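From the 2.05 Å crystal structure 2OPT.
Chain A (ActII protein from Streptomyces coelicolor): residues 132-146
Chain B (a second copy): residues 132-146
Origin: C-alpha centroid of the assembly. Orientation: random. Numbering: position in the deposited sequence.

Chain A 132-146: AYGGDLLSTFVTAEA
Chain B 132-146: AYGGDLLSTFVTAEA

Residues 132-146 of both copies are helical throughout, within helices that extend beyond the stretch at each end; phi lies between -72 and -55° and psi between -56 and -35°, sustained by i to i+4 backbone hydrogen bonds. The helices cross at 109° between their N-to-C directions, with axes 11.6 Å apart at closest approach, and are in register at Phe141, where the two CA atoms lie 8.3 Å apart. This spacing leaves the backbones well separated, so long side chains make the contact, which buries 326 Å² in total.

Tyr133 (48 Å² covered in A, 43 Å² in B) and Phe141 (41 and 39 Å²), both buried, cover the most surface, and each pairs with the other type across the dimer. Tyr133 points its CA-to-CB bond toward the partner helix with chi1 t (-177° in A, -178° in B; chi2 80° and 67°). Its length brings the hydroxyl to the ring edge of Phe141: Tyr133(A) OH lies 3.0 Å from Phe141(B) CE1, and Tyr133(B) OH lies 3.0 Å from Phe141(A) CE1. Phe141 leaves its helix sideways, but chi1 t (156° in A, 166° in B), with chi2 of 76° and 72°, carries the ring inward.

Tyrosine suits this place because it joins an aromatic ring, fit for packing, to a hydroxyl that donates to a carboxylate one turn beyond Phe141. Tyr133(B) OH donates a hydrogen bond to Glu145(A) OE2 at 3.1 Å, whereas the bond from Tyr133(A) OH to Glu145(B) OE2, at 3.4 Å, is weak. Glu145 also starts sideways; chi1 (-75° in A, -77° in B) and chi2 (-63°, -59°), both m, with chi3 of -40° and -52°, bring its carboxylate to the tyrosine.

Leu137, one turn after Tyr133, adds apolar packing with chi1 t and chi2 p: Leu137(A) CD1 is 4.2 Å from Phe141(B) CD1, and Leu137(B) CD1 is 4.0 Å from Phe141(A) CD1. Thr140 and Ala144 point toward the partner but remain short of close contact. Thr140 OG1 donates a hydrogen bond to Asp136 O within its own helix (2.9 Å in A, 3.0 Å in B).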

# COMPACT_ATOMS: atom_id res chain seq x y z
N ALA A 132 -0.33 3.89 17.70
CA ALA A 132 -0.34 2.57 17.12
C ALA A 132 -0.74 2.58 15.66
O ALA A 132 0.03 2.12 14.80
CB ALA A 132 -1.26 1.67 17.93
N TYR A 133 -1.91 3.13 15.34
CA TYR A 133 -2.34 3.21 13.94
C TYR A 133 -1.38 4.05 13.08
O TYR A 133 -1.08 3.68 11.92
CB TYR A 133 -3.81 3.67 13.79
CG TYR A 133 -4.22 3.66 12.35
CD1 TYR A 133 -4.59 2.48 11.71
CD2 TYR A 133 -4.22 4.85 11.61
CE1 TYR A 133 -4.92 2.47 10.36
CE2 TYR A 133 -4.54 4.86 10.25
CZ TYR A 133 -4.87 3.68 9.64
OH TYR A 133 -5.19 3.72 8.31
N GLY A 134 -0.83 5.12 13.65
CA GLY A 134 0.05 6.02 12.88
C GLY A 134 1.29 5.32 12.45
O GLY A 134 1.80 5.55 11.34
N GLY A 135 1.87 4.55 13.37
CA GLY A 135 3.00 3.74 13.05
C GLY A 135 2.73 2.82 11.86
O GLY A 135 3.60 2.63 11.02
N ASP A 136 1.58 2.19 11.85
CA ASP A 136 1.16 1.29 10.78
C ASP A 136 1.03 2.04 9.45
O ASP A 136 1.54 1.59 8.42
CB ASP A 136 -0.23 0.68 11.12
CG ASP A 136 -0.54 -0.58 10.26
OD1 ASP A 136 0.27 -1.51 10.24
OD2 ASP A 136 -1.58 -0.65 9.60
N LEU A 137 0.29 3.17 9.48
CA LEU A 137 -0.00 3.96 8.30
C LEU A 137 1.33 4.51 7.75
O LEU A 137 1.55 4.55 6.55
CB LEU A 137 -0.98 5.12 8.64
CG LEU A 137 -1.24 6.12 7.47
CD1 LEU A 137 -1.88 5.38 6.33
CD2 LEU A 137 -2.09 7.38 7.81
N LEU A 138 2.24 4.87 8.61
CA LEU A 138 3.54 5.38 8.13
C LEU A 138 4.34 4.29 7.42
O LEU A 138 4.88 4.48 6.32
CB LEU A 138 4.28 5.87 9.34
CG LEU A 138 4.32 7.36 9.66
CD1 LEU A 138 3.81 8.32 8.67
CD2 LEU A 138 4.38 7.80 11.11
N SER A 139 4.42 3.10 8.04
CA SER A 139 5.15 2.01 7.47
C SER A 139 4.51 1.52 6.18
O SER A 139 5.21 1.18 5.23
CB SER A 139 5.43 0.90 8.48
OG SER A 139 4.28 0.08 8.69
N THR A 140 3.17 1.46 6.16
CA THR A 140 2.39 1.12 4.98
C THR A 140 2.64 2.06 3.81
O THR A 140 2.83 1.62 2.70
CB THR A 140 0.89 1.03 5.39
OG1 THR A 140 0.75 -0.14 6.20
CG2 THR A 140 -0.03 0.89 4.19
N PHE A 141 2.74 3.34 4.09
CA PHE A 141 2.90 4.32 3.07
C PHE A 141 4.32 4.23 2.51
O PHE A 141 4.52 4.26 1.30
CB PHE A 141 2.70 5.70 3.73
CG PHE A 141 3.36 6.83 2.98
CD1 PHE A 141 2.80 7.32 1.80
CD2 PHE A 141 4.56 7.38 3.45
CE1 PHE A 141 3.46 8.36 1.06
CE2 PHE A 141 5.18 8.40 2.74
CZ PHE A 141 4.64 8.87 1.53
N VAL A 142 5.31 4.16 3.39
CA VAL A 142 6.71 4.04 2.95
C VAL A 142 6.91 2.77 2.08
O VAL A 142 7.55 2.82 1.02
CB VAL A 142 7.67 3.99 4.14
CG1 VAL A 142 9.04 3.63 3.66
CG2 VAL A 142 7.68 5.31 4.89
N THR A 143 6.34 1.66 2.53
CA THR A 143 6.49 0.40 1.83
C THR A 143 5.82 0.43 0.45
O THR A 143 6.42 -0.04 -0.53
CB THR A 143 5.95 -0.78 2.70
OG1 THR A 143 6.62 -0.73 3.96
CG2 THR A 143 6.23 -2.16 2.00
N ALA A 144 4.58 0.96 0.36
CA ALA A 144 3.89 1.14 -0.94
C ALA A 144 4.67 2.01 -1.90
O ALA A 144 4.82 1.67 -3.08
CB ALA A 144 2.47 1.74 -0.73
N GLU A 145 5.12 3.17 -1.43
CA GLU A 145 5.94 4.03 -2.28
C GLU A 145 7.16 3.28 -2.83
O GLU A 145 7.45 3.35 -4.00
CB GLU A 145 6.40 5.28 -1.53
CG GLU A 145 5.32 6.34 -1.32
CD GLU A 145 4.78 6.93 -2.63
OE1 GLU A 145 5.59 7.16 -3.56
OE2 GLU A 145 3.56 7.16 -2.74
N ALA A 146 7.85 2.57 -1.96
CA ALA A 146 9.04 1.82 -2.36
C ALA A 146 8.70 0.82 -3.42
O ALA A 146 9.41 0.72 -4.41
CB ALA A 146 9.67 1.11 -1.15
N ALA B 132 -3.27 16.64 -7.01
CA ALA B 132 -2.91 15.45 -7.78
C ALA B 132 -2.41 14.32 -6.89
O ALA B 132 -2.89 13.18 -6.97
CB ALA B 132 -1.90 15.80 -8.84
N TYR B 133 -1.41 14.60 -6.03
CA TYR B 133 -0.91 13.57 -5.14
C TYR B 133 -1.90 13.14 -4.08
O TYR B 133 -1.93 11.95 -3.76
CB TYR B 133 0.39 13.98 -4.44
CG TYR B 133 0.87 12.84 -3.58
CD1 TYR B 133 1.31 11.66 -4.17
CD2 TYR B 133 0.82 12.90 -2.16
CE1 TYR B 133 1.74 10.58 -3.41
CE2 TYR B 133 1.23 11.82 -1.39
CZ TYR B 133 1.70 10.67 -2.02
OH TYR B 133 2.14 9.57 -1.31
N GLY B 134 -2.71 14.07 -3.55
CA GLY B 134 -3.68 13.71 -2.52
C GLY B 134 -4.78 12.80 -3.04
O GLY B 134 -5.26 11.90 -2.32
N GLY B 135 -5.19 12.98 -4.29
CA GLY B 135 -6.15 12.02 -4.83
C GLY B 135 -5.55 10.61 -4.90
O GLY B 135 -6.20 9.64 -4.64
N ASP B 136 -4.29 10.54 -5.30
CA ASP B 136 -3.54 9.30 -5.39
C ASP B 136 -3.37 8.66 -4.02
O ASP B 136 -3.64 7.47 -3.89
CB ASP B 136 -2.15 9.59 -5.99
CG ASP B 136 -1.33 8.32 -6.23
OD1 ASP B 136 -1.10 7.51 -5.30
OD2 ASP B 136 -0.83 8.12 -7.35
N LEU B 137 -2.91 9.43 -3.02
CA LEU B 137 -2.76 8.90 -1.66
C LEU B 137 -4.09 8.43 -1.14
O LEU B 137 -4.14 7.43 -0.49
CB LEU B 137 -2.24 9.96 -0.70
CG LEU B 137 -1.93 9.61 0.77
CD1 LEU B 137 -0.90 8.44 0.90
CD2 LEU B 137 -1.34 10.82 1.47
N LEU B 138 -5.15 9.17 -1.35
CA LEU B 138 -6.45 8.70 -0.73
C LEU B 138 -6.95 7.42 -1.34
O LEU B 138 -7.56 6.54 -0.68
CB LEU B 138 -7.50 9.78 -0.99
CG LEU B 138 -7.41 11.05 -0.13
CD1 LEU B 138 -8.27 12.13 -0.70
CD2 LEU B 138 -7.73 10.80 1.41
N SER B 139 -6.84 7.35 -2.66
CA SER B 139 -7.21 6.13 -3.40
C SER B 139 -6.34 4.93 -2.90
O SER B 139 -6.79 3.81 -2.68
CB SER B 139 -6.90 6.42 -4.87
OG SER B 139 -7.76 5.74 -5.71
N THR B 140 -5.03 5.16 -2.80
CA THR B 140 -4.15 4.10 -2.27
C THR B 140 -4.56 3.67 -0.86
O THR B 140 -4.62 2.47 -0.54
CB THR B 140 -2.73 4.63 -2.28
OG1 THR B 140 -2.37 4.80 -3.65
CG2 THR B 140 -1.76 3.69 -1.63
N PHE B 141 -4.81 4.65 0.01
CA PHE B 141 -5.23 4.37 1.38
C PHE B 141 -6.49 3.53 1.39
O PHE B 141 -6.60 2.49 2.09
CB PHE B 141 -5.51 5.68 2.12
CG PHE B 141 -6.25 5.48 3.40
CD1 PHE B 141 -5.59 4.92 4.50
CD2 PHE B 141 -7.59 5.81 3.50
CE1 PHE B 141 -6.24 4.71 5.70
CE2 PHE B 141 -8.29 5.53 4.70
CZ PHE B 141 -7.61 4.98 5.79
N VAL B 142 -7.52 3.99 0.68
CA VAL B 142 -8.79 3.23 0.69
C VAL B 142 -8.64 1.77 0.19
O VAL B 142 -9.21 0.81 0.77
CB VAL B 142 -9.88 3.96 -0.09
CG1 VAL B 142 -11.14 3.09 -0.12
CG2 VAL B 142 -10.15 5.28 0.55
N THR B 143 -7.92 1.62 -0.91
CA THR B 143 -7.68 0.32 -1.51
C THR B 143 -6.91 -0.63 -0.54
O THR B 143 -7.36 -1.76 -0.28
CB THR B 143 -6.97 0.47 -2.86
OG1 THR B 143 -7.72 1.42 -3.65
CG2 THR B 143 -6.94 -0.84 -3.60
N ALA B 144 -5.82 -0.14 0.04
CA ALA B 144 -5.07 -0.88 1.08
C ALA B 144 -5.90 -1.29 2.29
O ALA B 144 -5.78 -2.40 2.76
CB ALA B 144 -3.87 -0.07 1.56
N GLU B 145 -6.71 -0.40 2.82
CA GLU B 145 -7.61 -0.77 3.91
C GLU B 145 -8.63 -1.83 3.49
O GLU B 145 -8.93 -2.73 4.25
CB GLU B 145 -8.34 0.46 4.42
CG GLU B 145 -7.53 1.36 5.29
CD GLU B 145 -7.00 0.67 6.54
OE1 GLU B 145 -7.79 0.06 7.27
OE2 GLU B 145 -5.78 0.74 6.78
N ALA B 146 -9.21 -1.70 2.30
CA ALA B 146 -10.26 -2.66 1.87
C ALA B 146 -9.66 -4.05 1.68
O ALA B 146 -10.29 -5.09 1.97
CB ALA B 146 -10.91 -2.20 0.58